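Putative creatinine amidohydrolase (Bacteroides fragilis, PDB 3LUB) probably hydrolyses carbon-nitrogen bonds in linear amides as a zinc-dependent enzyme of the creatininase superfamily. Local coordinates at residues N3-L8 / K17-D22; H48-E53 / K234-K239; V64-M69 / G242-M247; A97-I102 / L114-G119; V171-H176 / V180-A185. One frame throughout, in Å; residues are numbered along the deposited sequence.

Interaction 1: N3-L8 / K17-D22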
# COMPACT_ATOMS: atom_id res chain seq x y z
N ASN F 3 14.35 -34.94 11.61
CA ASN F 3 15.47 -34.71 10.70
C ASN F 3 15.87 -33.23 10.62
O ASN F 3 15.25 -32.44 9.88
CB ASN F 3 15.16 -35.30 9.31
CG ASN F 3 16.39 -35.43 8.44
OD1 ASN F 3 17.39 -34.72 8.61
ND2 ASN F 3 16.31 -36.32 7.47
N LYS F 4 16.90 -32.86 11.38
CA LYS F 4 17.36 -31.48 11.48
C LYS F 4 18.07 -31.03 10.21
O LYS F 4 18.28 -29.83 9.99
CB LYS F 4 18.30 -31.28 12.69
CG LYS F 4 17.68 -31.40 14.08
CD LYS F 4 18.70 -30.95 15.19
CE LYS F 4 18.15 -31.08 16.65
NZ LYS F 4 18.97 -30.31 17.68
N GLU F 5 18.45 -31.99 9.36
CA GLU F 5 19.16 -31.65 8.13
C GLU F 5 18.26 -31.00 7.06
O GLU F 5 18.71 -30.10 6.32
CB GLU F 5 19.86 -32.88 7.55
CG GLU F 5 20.88 -32.53 6.46
CD GLU F 5 21.84 -33.69 6.14
OE1 GLU F 5 21.73 -34.79 6.75
OE2 GLU F 5 22.72 -33.48 5.29
N VAL F 6 17.00 -31.45 6.99
CA VAL F 6 16.07 -30.99 5.96
C VAL F 6 14.74 -30.42 6.50
O VAL F 6 13.93 -29.91 5.70
CB VAL F 6 15.75 -32.13 4.96
CG1 VAL F 6 17.03 -32.65 4.25
CG2 VAL F 6 15.02 -33.24 5.64
N ASP F 7 14.49 -30.49 7.82
CA ASP F 7 13.21 -29.98 8.41
C ASP F 7 13.50 -28.82 9.36
O ASP F 7 13.95 -29.04 10.48
CB ASP F 7 12.50 -31.11 9.12
CG ASP F 7 11.13 -30.73 9.67
OD1 ASP F 7 10.63 -29.60 9.45
OD2 ASP F 7 10.53 -31.61 10.32
N LEU F 8 13.29 -27.59 8.90
CA LEU F 8 13.65 -26.41 9.67
C LEU F 8 12.85 -26.29 10.97
O LEU F 8 13.35 -25.72 11.94
CB LEU F 8 13.51 -25.12 8.83
CG LEU F 8 14.30 -23.93 9.42
CD1 LEU F 8 15.78 -23.98 9.08
CD2 LEU F 8 13.71 -22.58 9.03
N LYS F 17 24.72 -24.96 9.49
CA LYS F 17 25.65 -23.92 9.06
C LYS F 17 26.85 -24.36 8.17
O LYS F 17 27.43 -23.54 7.44
CB LYS F 17 26.12 -23.07 10.26
CG LYS F 17 27.09 -23.72 11.23
CD LYS F 17 27.89 -22.66 12.01
CE LYS F 17 29.10 -23.30 12.72
NZ LYS F 17 29.91 -22.35 13.54
N GLU F 18 27.22 -25.63 8.19
CA GLU F 18 28.32 -26.08 7.32
C GLU F 18 27.88 -26.93 6.10
O GLU F 18 28.70 -27.61 5.46
CB GLU F 18 29.35 -26.80 8.18
CG GLU F 18 30.05 -25.82 9.16
CD GLU F 18 30.41 -26.48 10.47
OE1 GLU F 18 30.59 -27.72 10.48
OE2 GLU F 18 30.52 -25.75 11.50
N LEU F 19 26.58 -26.87 5.78
CA LEU F 19 26.01 -27.71 4.74
C LEU F 19 25.56 -26.88 3.59
O LEU F 19 25.11 -25.76 3.76
CB LEU F 19 24.83 -28.49 5.29
CG LEU F 19 25.13 -29.52 6.36
CD1 LEU F 19 23.81 -30.14 6.67
CD2 LEU F 19 26.13 -30.56 5.87
N LYS F 20 25.68 -27.45 2.40
CA LYS F 20 25.23 -26.80 1.17
C LYS F 20 23.80 -27.18 0.87
O LYS F 20 23.49 -28.37 0.75
CB LYS F 20 26.10 -27.19 -0.02
CG LYS F 20 26.02 -26.15 -1.14
CD LYS F 20 26.32 -26.66 -2.53
CE LYS F 20 25.67 -25.74 -3.56
NZ LYS F 20 25.81 -24.28 -3.20
N TYR F 21 22.94 -26.18 0.71
CA TYR F 21 21.56 -26.43 0.33
C TYR F 21 21.34 -25.96 -1.09
O TYR F 21 21.78 -24.90 -1.48
CB TYR F 21 20.57 -25.78 1.32
CG TYR F 21 20.57 -26.46 2.66
CD1 TYR F 21 21.48 -26.11 3.64
CD2 TYR F 21 19.67 -27.45 2.95
CE1 TYR F 21 21.50 -26.75 4.86
CE2 TYR F 21 19.68 -28.07 4.18
CZ TYR F 21 20.62 -27.72 5.12
OH TYR F 21 20.67 -28.37 6.35
N ASP F 22 20.66 -26.80 -1.86
CA ASP F 22 20.40 -26.56 -3.29
C ASP F 22 19.02 -25.94 -3.53
O ASP F 22 18.89 -24.94 -4.27
CB ASP F 22 20.48 -27.89 -4.04
CG ASP F 22 21.87 -28.49 -4.00
OD1 ASP F 22 22.76 -27.84 -4.55
OD2 ASP F 22 22.05 -29.58 -3.41

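Interaction 2: H48-E53 / K234-K239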
# COMPACT_ATOMS: atom_id res chain seq x y z
N HIS F 48 4.06 -30.29 4.53
CA HIS F 48 5.30 -30.34 5.29
C HIS F 48 5.84 -31.79 5.33
O HIS F 48 6.99 -32.05 4.99
CB HIS F 48 5.10 -29.85 6.73
CG HIS F 48 6.32 -30.01 7.57
ND1 HIS F 48 6.56 -31.12 8.35
CD2 HIS F 48 7.42 -29.22 7.71
CE1 HIS F 48 7.72 -31.00 8.95
NE2 HIS F 48 8.27 -29.86 8.57
N ASP F 49 4.98 -32.72 5.73
CA ASP F 49 5.38 -34.15 5.83
C ASP F 49 5.78 -34.76 4.47
O ASP F 49 6.82 -35.43 4.36
CB ASP F 49 4.28 -34.95 6.51
CG ASP F 49 4.16 -34.62 7.99
OD1 ASP F 49 4.91 -33.74 8.49
OD2 ASP F 49 3.28 -35.22 8.67
N ILE F 50 5.01 -34.49 3.41
CA ILE F 50 5.39 -34.90 2.06
C ILE F 50 6.74 -34.32 1.63
O ILE F 50 7.62 -35.03 1.12
CB ILE F 50 4.31 -34.54 1.01
CG1 ILE F 50 3.04 -35.37 1.28
CG2 ILE F 50 4.84 -34.71 -0.42
CD1 ILE F 50 1.81 -34.85 0.62
N ALA F 51 6.93 -33.03 1.84
CA ALA F 51 8.16 -32.35 1.39
C ALA F 51 9.39 -32.84 2.12
O ALA F 51 10.46 -33.01 1.51
CB ALA F 51 8.02 -30.81 1.50
N VAL F 52 9.27 -33.09 3.42
CA VAL F 52 10.39 -33.66 4.21
C VAL F 52 10.75 -35.07 3.69
O VAL F 52 11.93 -35.37 3.45
CB VAL F 52 10.09 -33.65 5.73
CG1 VAL F 52 11.07 -34.55 6.53
CG2 VAL F 52 10.17 -32.25 6.24
N GLU F 53 9.73 -35.89 3.45
CA GLU F 53 9.94 -37.22 2.88
C GLU F 53 10.64 -37.15 1.51
O GLU F 53 11.52 -37.91 1.25
CB GLU F 53 8.63 -37.96 2.72
CG GLU F 53 8.35 -39.07 3.71
CD GLU F 53 7.46 -40.16 3.12
OE1 GLU F 53 8.01 -41.03 2.42
OE2 GLU F 53 6.22 -40.13 3.33
N LYS F 234 3.32 -42.33 -1.86
CA LYS F 234 4.54 -42.90 -2.45
C LYS F 234 4.92 -42.28 -3.80
O LYS F 234 6.02 -41.74 -3.94
CB LYS F 234 4.50 -44.44 -2.53
CG LYS F 234 5.90 -45.06 -2.59
CD LYS F 234 5.87 -46.55 -3.03
CE LYS F 234 7.30 -47.10 -3.18
NZ LYS F 234 7.31 -48.56 -3.49
N PRO F 235 4.02 -42.33 -4.80
CA PRO F 235 4.36 -41.67 -6.07
C PRO F 235 4.53 -40.13 -6.02
O PRO F 235 5.36 -39.56 -6.77
CB PRO F 235 3.17 -42.04 -6.98
CG PRO F 235 2.05 -42.33 -6.04
CD PRO F 235 2.69 -42.97 -4.87
N ILE F 236 3.75 -39.46 -5.16
CA ILE F 236 3.85 -37.99 -4.96
C ILE F 236 5.27 -37.67 -4.50
O ILE F 236 5.99 -36.84 -5.09
CB ILE F 236 2.74 -37.47 -3.94
CG1 ILE F 236 1.32 -37.70 -4.49
CG2 ILE F 236 2.92 -35.98 -3.59
CD1 ILE F 236 0.18 -37.48 -3.45
N VAL F 237 5.71 -38.40 -3.48
CA VAL F 237 7.05 -38.22 -2.89
C VAL F 237 8.16 -38.44 -3.89
O VAL F 237 9.12 -37.65 -3.96
CB VAL F 237 7.22 -39.11 -1.64
CG1 VAL F 237 8.73 -39.27 -1.32
CG2 VAL F 237 6.42 -38.47 -0.45
N GLU F 238 8.01 -39.48 -4.71
CA GLU F 238 9.02 -39.82 -5.70
C GLU F 238 9.11 -38.79 -6.84
O GLU F 238 10.21 -38.40 -7.28
CB GLU F 238 8.73 -41.25 -6.25
CG GLU F 238 9.92 -41.87 -7.00
CD GLU F 238 10.13 -41.24 -8.36
OE1 GLU F 238 9.12 -40.95 -9.04
OE2 GLU F 238 11.31 -41.01 -8.74
N LYS F 239 7.95 -38.33 -7.32
CA LYS F 239 7.93 -37.24 -8.32
C LYS F 239 8.51 -35.93 -7.78
O LYS F 239 9.22 -35.23 -8.49
CB LYS F 239 6.53 -36.96 -8.83
CG LYS F 239 6.08 -37.82 -10.00
CD LYS F 239 4.85 -37.18 -10.68
CE LYS F 239 4.10 -38.19 -11.56
NZ LYS F 239 5.02 -39.04 -12.38

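Interaction 3: V64-M69 / G242-M247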
# COMPACT_ATOMS: atom_id res chain seq x y z
N VAL F 64 21.41 -34.47 -3.28
CA VAL F 64 20.83 -33.15 -3.43
C VAL F 64 20.14 -32.82 -2.11
O VAL F 64 19.30 -33.59 -1.65
CB VAL F 64 19.86 -33.08 -4.61
CG1 VAL F 64 19.05 -31.79 -4.55
CG2 VAL F 64 20.65 -33.17 -5.92
N ARG F 65 20.52 -31.69 -1.51
CA ARG F 65 20.07 -31.31 -0.17
C ARG F 65 19.14 -30.11 -0.20
O ARG F 65 19.56 -29.01 -0.60
CB ARG F 65 21.27 -30.97 0.72
CG ARG F 65 20.87 -30.87 2.19
CD ARG F 65 22.01 -30.44 3.10
NE ARG F 65 22.93 -31.53 3.34
CZ ARG F 65 24.12 -31.69 2.76
NH1 ARG F 65 24.58 -30.84 1.88
NH2 ARG F 65 24.86 -32.73 3.10
N CYS F 66 17.91 -30.31 0.28
CA CYS F 66 16.88 -29.30 0.30
C CYS F 66 16.49 -28.96 1.74
O CYS F 66 16.58 -29.80 2.65
CB CYS F 66 15.68 -29.79 -0.49
SG CYS F 66 16.11 -30.36 -2.18
N MSE F 67 16.08 -27.72 1.96
CA MSE F 67 15.55 -27.34 3.26
C MSE F 67 14.06 -27.17 3.16
O MSE F 67 13.59 -26.37 2.35
CB MSE F 67 16.16 -26.03 3.72
CG MSE F 67 15.76 -25.60 5.14
SE MSE F 67 15.88 -27.00 6.50
CE MSE F 67 17.61 -26.57 7.35
N VAL F 68 13.32 -27.83 4.04
CA VAL F 68 11.90 -27.56 4.19
C VAL F 68 11.65 -26.53 5.28
O VAL F 68 11.94 -26.75 6.46
CB VAL F 68 11.11 -28.84 4.45
CG1 VAL F 68 9.57 -28.54 4.50
CG2 VAL F 68 11.43 -29.87 3.39
N MSE F 69 11.11 -25.39 4.86
CA MSE F 69 10.82 -24.30 5.74
C MSE F 69 9.55 -24.56 6.62
O MSE F 69 8.78 -25.51 6.38
CB MSE F 69 10.66 -23.01 4.94
CG MSE F 69 11.84 -22.61 4.09
SE MSE F 69 13.41 -22.08 5.12
CE MSE F 69 12.65 -20.38 6.06
N GLY F 242 12.26 -36.14 -7.58
CA GLY F 242 12.77 -35.91 -8.93
C GLY F 242 12.84 -34.44 -9.36
O GLY F 242 13.83 -34.00 -9.97
N LEU F 243 11.80 -33.69 -9.05
CA LEU F 243 11.77 -32.26 -9.30
C LEU F 243 12.82 -31.52 -8.49
O LEU F 243 13.49 -30.62 -9.02
CB LEU F 243 10.39 -31.68 -8.99
CG LEU F 243 10.25 -30.14 -8.95
CD1 LEU F 243 10.26 -29.59 -10.31
CD2 LEU F 243 8.93 -29.76 -8.24
N PHE F 244 12.95 -31.86 -7.21
CA PHE F 244 14.02 -31.27 -6.40
C PHE F 244 15.39 -31.51 -7.06
O PHE F 244 16.19 -30.62 -7.18
CB PHE F 244 14.09 -31.84 -4.96
CG PHE F 244 12.83 -31.65 -4.13
CD1 PHE F 244 11.73 -30.95 -4.60
CD2 PHE F 244 12.79 -32.17 -2.85
CE1 PHE F 244 10.59 -30.82 -3.81
CE2 PHE F 244 11.66 -32.02 -2.06
CZ PHE F 244 10.56 -31.35 -2.55
N GLU F 245 15.65 -32.75 -7.46
CA GLU F 245 16.98 -33.07 -8.05
C GLU F 245 17.25 -32.29 -9.33
O GLU F 245 18.33 -31.76 -9.51
CB GLU F 245 17.11 -34.56 -8.36
CG GLU F 245 17.28 -35.48 -7.13
CD GLU F 245 16.66 -36.86 -7.33
OE1 GLU F 245 16.09 -37.08 -8.43
OE2 GLU F 245 16.74 -37.73 -6.41
N GLU F 246 16.28 -32.26 -10.23
CA GLU F 246 16.44 -31.55 -11.51
C GLU F 246 16.52 -30.04 -11.32
O GLU F 246 17.27 -29.38 -12.02
CB GLU F 246 15.30 -31.86 -12.45
CG GLU F 246 15.20 -33.30 -12.85
CD GLU F 246 13.79 -33.64 -13.34
OE1 GLU F 246 12.89 -32.77 -13.20
OE2 GLU F 246 13.57 -34.77 -13.84
N MSE F 247 15.76 -29.49 -10.38
CA MSE F 247 15.93 -28.07 -10.02
C MSE F 247 17.33 -27.75 -9.56
O MSE F 247 17.89 -26.73 -9.96
CB MSE F 247 14.93 -27.63 -8.95
CG MSE F 247 13.53 -27.44 -9.48
SE MSE F 247 12.29 -26.93 -8.04
CE MSE F 247 12.91 -25.04 -7.82

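Interaction 4: A97-I102 / L114-G119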
# COMPACT_ATOMS: atom_id res chain seq x y z
N ALA F 97 2.99 -10.11 0.52
CA ALA F 97 3.94 -9.48 1.42
C ALA F 97 4.78 -10.53 2.13
O ALA F 97 5.97 -10.35 2.28
CB ALA F 97 3.22 -8.60 2.46
N ILE F 98 4.14 -11.62 2.57
CA ILE F 98 4.84 -12.74 3.21
C ILE F 98 5.91 -13.32 2.28
O ILE F 98 7.08 -13.42 2.67
CB ILE F 98 3.85 -13.85 3.68
CG1 ILE F 98 3.03 -13.35 4.89
CG2 ILE F 98 4.63 -15.12 4.07
CD1 ILE F 98 1.76 -14.18 5.18
N LEU F 99 5.50 -13.68 1.05
CA LEU F 99 6.43 -14.29 0.07
C LEU F 99 7.55 -13.33 -0.32
O LEU F 99 8.70 -13.74 -0.45
CB LEU F 99 5.68 -14.72 -1.20
CG LEU F 99 6.46 -15.48 -2.30
CD1 LEU F 99 7.12 -16.75 -1.73
CD2 LEU F 99 5.55 -15.83 -3.43
N GLU F 100 7.24 -12.05 -0.49
CA GLU F 100 8.26 -11.02 -0.68
C GLU F 100 9.30 -11.06 0.42
O GLU F 100 10.49 -11.01 0.14
CB GLU F 100 7.63 -9.61 -0.76
CG GLU F 100 6.87 -9.42 -2.09
CD GLU F 100 6.12 -8.11 -2.22
OE1 GLU F 100 5.93 -7.43 -1.20
OE2 GLU F 100 5.71 -7.78 -3.37
N ASP F 101 8.85 -11.14 1.67
CA ASP F 101 9.80 -11.11 2.79
C ASP F 101 10.64 -12.39 2.85
O ASP F 101 11.82 -12.31 3.14
CB ASP F 101 9.10 -10.82 4.14
CG ASP F 101 8.61 -9.37 4.25
OD1 ASP F 101 8.95 -8.53 3.41
OD2 ASP F 101 7.86 -9.07 5.18
N ILE F 102 10.05 -13.53 2.54
CA ILE F 102 10.76 -14.81 2.53
C ILE F 102 11.82 -14.82 1.43
O ILE F 102 12.97 -15.19 1.69
CB ILE F 102 9.77 -16.02 2.35
CG1 ILE F 102 8.84 -16.11 3.57
CG2 ILE F 102 10.56 -17.36 2.08
CD1 ILE F 102 7.71 -17.11 3.46
N LEU F 114 13.40 -21.98 -5.23
CA LEU F 114 12.37 -22.19 -4.23
C LEU F 114 11.19 -22.89 -4.84
O LEU F 114 10.74 -22.51 -5.92
CB LEU F 114 11.92 -20.82 -3.64
CG LEU F 114 10.74 -20.74 -2.67
CD1 LEU F 114 11.02 -21.40 -1.30
CD2 LEU F 114 10.30 -19.27 -2.47
N LEU F 115 10.66 -23.90 -4.16
CA LEU F 115 9.38 -24.48 -4.52
C LEU F 115 8.39 -24.18 -3.42
O LEU F 115 8.66 -24.49 -2.26
CB LEU F 115 9.46 -25.99 -4.70
CG LEU F 115 8.11 -26.66 -4.97
CD1 LEU F 115 7.68 -26.35 -6.39
CD2 LEU F 115 8.12 -28.13 -4.69
N ILE F 116 7.25 -23.60 -3.79
CA ILE F 116 6.11 -23.45 -2.90
C ILE F 116 5.23 -24.69 -3.04
O ILE F 116 4.70 -24.94 -4.11
CB ILE F 116 5.25 -22.17 -3.21
CG1 ILE F 116 6.13 -20.90 -3.18
CG2 ILE F 116 4.13 -22.07 -2.20
CD1 ILE F 116 5.53 -19.67 -3.88
N LEU F 117 5.14 -25.49 -1.97
CA LEU F 117 4.30 -26.69 -1.99
C LEU F 117 3.03 -26.41 -1.17
O LEU F 117 3.05 -26.41 0.06
CB LEU F 117 5.06 -27.91 -1.43
CG LEU F 117 4.37 -29.28 -1.54
CD1 LEU F 117 4.04 -29.64 -2.99
CD2 LEU F 117 5.21 -30.37 -0.90
N SER F 118 1.94 -26.16 -1.88
CA SER F 118 0.71 -25.77 -1.24
C SER F 118 -0.12 -26.99 -0.82
O SER F 118 -0.20 -27.99 -1.51
CB SER F 118 -0.13 -24.83 -2.12
OG SER F 118 -1.27 -24.33 -1.41
N GLY F 119 -0.78 -26.85 0.33
CA GLY F 119 -1.74 -27.82 0.82
C GLY F 119 -3.15 -27.34 0.67
O GLY F 119 -4.07 -28.08 0.98

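Interaction 5: V171-H176 / V180-A185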
# COMPACT_ATOMS: atom_id res chain seq x y z
N VAL F 171 -4.45 -39.61 4.00
CA VAL F 171 -3.06 -39.19 4.09
C VAL F 171 -2.76 -38.71 5.53
O VAL F 171 -1.69 -38.97 6.04
CB VAL F 171 -2.71 -38.12 3.04
CG1 VAL F 171 -1.23 -37.69 3.17
CG2 VAL F 171 -3.03 -38.65 1.59
N MSE F 172 -3.72 -38.07 6.19
CA MSE F 172 -3.56 -37.70 7.62
C MSE F 172 -3.47 -38.97 8.47
O MSE F 172 -2.66 -39.03 9.38
CB MSE F 172 -4.72 -36.84 8.13
CG MSE F 172 -4.51 -36.28 9.53
SE MSE F 172 -2.87 -35.12 9.67
CE MSE F 172 -3.40 -33.54 8.60
N MSE F 173 -4.30 -39.97 8.19
CA MSE F 173 -4.29 -41.21 8.96
C MSE F 173 -2.94 -41.89 8.86
O MSE F 173 -2.47 -42.48 9.83
CB MSE F 173 -5.40 -42.15 8.53
CG MSE F 173 -6.77 -41.75 9.02
SE MSE F 173 -8.20 -42.77 8.15
CE MSE F 173 -8.22 -44.51 9.29
N HIS F 174 -2.32 -41.77 7.70
CA HIS F 174 -0.97 -42.31 7.47
C HIS F 174 0.09 -41.57 8.25
O HIS F 174 0.82 -42.15 9.05
CB HIS F 174 -0.66 -42.32 5.99
CG HIS F 174 0.76 -42.58 5.66
ND1 HIS F 174 1.39 -43.76 5.98
CD2 HIS F 174 1.66 -41.85 4.97
CE1 HIS F 174 2.64 -43.73 5.54
NE2 HIS F 174 2.83 -42.58 4.91
N TYR F 175 0.16 -40.26 8.05
CA TYR F 175 1.20 -39.45 8.66
C TYR F 175 0.97 -39.15 10.13
O TYR F 175 1.90 -39.16 10.88
CB TYR F 175 1.36 -38.12 7.91
CG TYR F 175 2.17 -38.21 6.63
CD1 TYR F 175 3.48 -38.67 6.64
CD2 TYR F 175 1.63 -37.81 5.42
CE1 TYR F 175 4.22 -38.75 5.47
CE2 TYR F 175 2.36 -37.88 4.26
CZ TYR F 175 3.66 -38.34 4.30
OH TYR F 175 4.35 -38.39 3.12
N HIS F 176 -0.27 -38.83 10.52
CA HIS F 176 -0.56 -38.50 11.92
C HIS F 176 -1.85 -39.14 12.40
O HIS F 176 -2.83 -38.47 12.62
CB HIS F 176 -0.62 -36.99 12.13
CG HIS F 176 0.69 -36.30 11.93
ND1 HIS F 176 1.65 -36.24 12.91
CD2 HIS F 176 1.22 -35.69 10.84
CE1 HIS F 176 2.70 -35.59 12.45
NE2 HIS F 176 2.48 -35.27 11.19
N VAL F 180 -6.44 -37.70 14.02
CA VAL F 180 -7.72 -37.91 13.36
C VAL F 180 -8.52 -39.07 13.96
O VAL F 180 -8.03 -40.18 14.05
CB VAL F 180 -7.54 -38.07 11.80
CG1 VAL F 180 -6.34 -38.89 11.46
CG2 VAL F 180 -8.80 -38.67 11.17
N ASN F 181 -9.74 -38.79 14.39
CA ASN F 181 -10.65 -39.83 14.81
C ASN F 181 -11.75 -39.91 13.77
O ASN F 181 -12.72 -39.13 13.81
CB ASN F 181 -11.22 -39.54 16.22
CG ASN F 181 -10.16 -39.70 17.35
OD1 ASN F 181 -9.31 -40.60 17.31
ND2 ASN F 181 -10.23 -38.82 18.36
N LEU F 182 -11.60 -40.85 12.84
CA LEU F 182 -12.55 -41.02 11.75
C LEU F 182 -14.01 -41.12 12.21
O LEU F 182 -14.89 -40.63 11.51
CB LEU F 182 -12.16 -42.22 10.86
CG LEU F 182 -12.88 -42.38 9.52
CD1 LEU F 182 -12.61 -41.20 8.60
CD2 LEU F 182 -12.44 -43.67 8.87
N ALA F 183 -14.26 -41.72 13.39
CA ALA F 183 -15.63 -41.85 13.94
C ALA F 183 -16.32 -40.52 14.18
O ALA F 183 -17.54 -40.45 14.34
CB ALA F 183 -15.63 -42.64 15.24
N GLU F 184 -15.54 -39.45 14.21
CA GLU F 184 -16.09 -38.10 14.40
C GLU F 184 -16.54 -37.39 13.13
O GLU F 184 -17.21 -36.38 13.22
CB GLU F 184 -15.08 -37.24 15.17
CG GLU F 184 -14.80 -37.84 16.53
CD GLU F 184 -13.68 -37.16 17.26
OE1 GLU F 184 -13.18 -36.10 16.76
OE2 GLU F 184 -13.31 -37.72 18.32
N ALA F 185 -16.22 -37.97 11.96
CA ALA F 185 -16.52 -37.37 10.66
C ALA F 185 -18.02 -37.29 10.36
O ALA F 185 -18.80 -38.17 10.74
CB ALA F 185 -15.80 -38.17 9.55

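Interaction 1: N3-L8 / K17-D22
E5, the residue whose amide closes an Asx turn in the N-terminal peptide, meets L19 and Y21 of the loop that leads into strand 23-28. The joining bond runs from the Y21 hydroxyl to the carbonyl of E5, with OH 2.6 Å from O. The hydroxyl lies in the carbonyl plane on a lone pair, at a C=O...donor angle of 138°, while E5 O itself lies in the plane of the Y21 ring, at its edge. The E5 side chain then runs on past L19, which it crosses at about a right angle. With E5 CG anti to its own N and the chain extended, the L19 methyl CD1 comes 3.8 Å from E5 CG and the same distance from E5 OE2. That carboxylate stands 85° from the Y21 ring plane, and its OE2 forms a salt bridge with R65 of the same chain, whose side chain also packs on L19 and Y21. Backbone bonds from V6 and L8 to V68 tie the peptide to strand 66-68. F86 of a second subunit meets the Y21 ring edge-to-face, placing the contact beside a subunit interface. Inside the peptide, an additional backbone bond joins D7 N to N3 O at 2.9 Å. E5 N donates to N3 OD1 over 3.0 Å, and this asparagine oxygen taking the amide two residues on defines the Asx turn.

Interaction 2: H48-E53 / K234-K239
V237 sets its two methyls against the turn of helix 42-62 that runs from I50 to E53. Its CG2 lies 3.9 Å from E53 CB and 4.0 Å from the carbonyl oxygen of I50, and its CG1 comes 4.0 Å from E53 O. The side chains of V237 and E53 stand at about a right angle. Beside them, I50 CG2 meets I236 CG2 at 3.9 Å and V237 CG2 at 4.1 Å. The two helical segments are packed with axes 9.1 Å apart and a signed crossing angle of -56°, near the roughly -50° of a common ridges-into-grooves class. Beyond this first shell, E53 OE2 accepts a hydrogen bond from Y175 OH on helix 166-175, and the Y175 side chain also packs on I50 and V237. On the far side of helix 42-62, H48 ND1 donates to D49 OD1 over 3.1 Å, nearly straight at 170° and close to the ring plane, while V52 CG2 lies over one face of the imidazole, offset toward its rim. The other ring nitrogen of H48 bonds to D7. Further out, the same helix carries D43, a ligand of both zinc ions; the I50 side chain is about 11 Å from a bound zinc.

Interaction 3: V64-M69 / G242-M247
E245 OE2 is gripped by two groups of the same chain, a salt bridge from R61 NE and a weak hydrogen bond from S62 OG, while the aliphatic part of E245 turns to V64. V64 CG2 lies 4.2 Å from E245 CA and 4.3 Å from E245 CG, so the valine rests against the root of the acid while the carboxylate points to its polar partners. The other methyl, V64 CG1, comes 4.1 Å from the carbonyl oxygen of F244. Next to it, C66 SG meets F244 at the point where the ring joins its chain: 3.7 Å from F244 CB and 3.8 Å from F244 CD2. The sulfur stands 4.7 Å from the F244 ring centroid and 50° off the ring normal, an oblique cysteine sulfur-aromatic contact. At C66 the sulfur is anti to the carbonyl carbon (chi1 -53°), which carries it toward the helix. The contact lays helix 226-249 against strand 66-68, outermost in this chain's parallel sheet, one layer of an alpha/beta fold. F244 also packs on I25 of the neighbouring strand and on A54 of helix 42-62. R65, between V64 and C66, is fixed through its backbone N to D22 OD2. E246 OE1 bonds to S197 OG of a third subunit. Separately, a bound calcium ion lies about 6 Å from the E245 side chain.

Interaction 4: A97-I102 / L114-G119
L99 and I116 reach toward each other tip to tip. The forked end of L99 embraces the I116 terminal methyl: L99 CD2 is 3.9 Å from I116 CD1, and L99 CD1 is 4.0 Å from the same atom. L114 is met differently. It slides past L99 in the opposite direction, its CD2 passing L99 CD1 at 4.1 Å. An L99 chi1 of -175°, with CG anti to the backbone N, projects the fork away from helix 92-108 toward the sheet and lets one residue span both partners. L114 and I116 alternate with L115 on strand 113-118, so their side chains leave from the same face of the sheet. L99 also touches M128 and L132 of helix 126-135, adding to the apolar packing between helices and sheet. On the outer side of helix 92-108, D101 and E100 form salt bridges with R91 of a second subunit. In chain order the helix lies between strands 66-68 and 113-118, which run parallel with strand 23-28 between them in the sheet; this is the beta-alpha-beta crossover of an alpha/beta fold, whose strand 113-118 leads to the zinc ligand H120.

Interaction 5: V171-H176 / V180-A185
A chi1 of 40° at V180 sets CG1 between the backbone N and the carbonyl carbon, a crowded position, and from there this one methyl meets three residues of helix 166-175 and its end. V180 CG1 lies 3.7 Å from M172 CG and 3.8 Å from M173 CG, both residues being selenomethionines. It also stands 3.7 Å from the carbonyl oxygen of H176, the first residue to leave the helical backbone. The M172 chain bends twice beyond CG and so turns its end away from V180, crossing it obliquely, whereas the M173 chain crosses V180 at about a right angle and comes on to L182, its CE 4.3 Å from L182 CD2. Each segment has bonds of its own: H176 N bonds to M172 O at 2.7 Å, in the last turn of the helix, and A185 N to L182 O at 3.0 Å belongs to the 3-10 turn. A longer link, N181 ND2 to E184 OE2 at 3.3 Å, spans that turn, the amide meeting the carboxylate from above its plane. The H176 ring nitrogens bond elsewhere, ND1 to E178 and NE2 weakly to D49. The M172 side chain is about 8 Å from a bound zinc, and E168, a zinc ligand, sits earlier on the same helix. Between the segments the side chains meet through apolar groups, so the contact rests on van der Waals packing about V180.

Overall arrangement
Interactions 2, 3 and 4 are buried and almost wholly apolar, while interactions 1 and 5 are only partly buried; interactions 1, 3, 4 and 5 all touch the second subunit. Interactions 2 and 3 share helix 226-249, which meets helix 42-62 in the one and strand 66-68 in the other. Interaction 4 covers the opposite face of the same sheet, and L115 of its strand packs on F244 of interaction 3. Interaction 1, with its cross-segment hydroxyl bond, is the exception in chemistry, and joins interaction 3 through R65. Interaction 5 lies nearest the zinc ions, some 28 Å between centres from interaction 3, and touches interaction 2 through Y175 and H176.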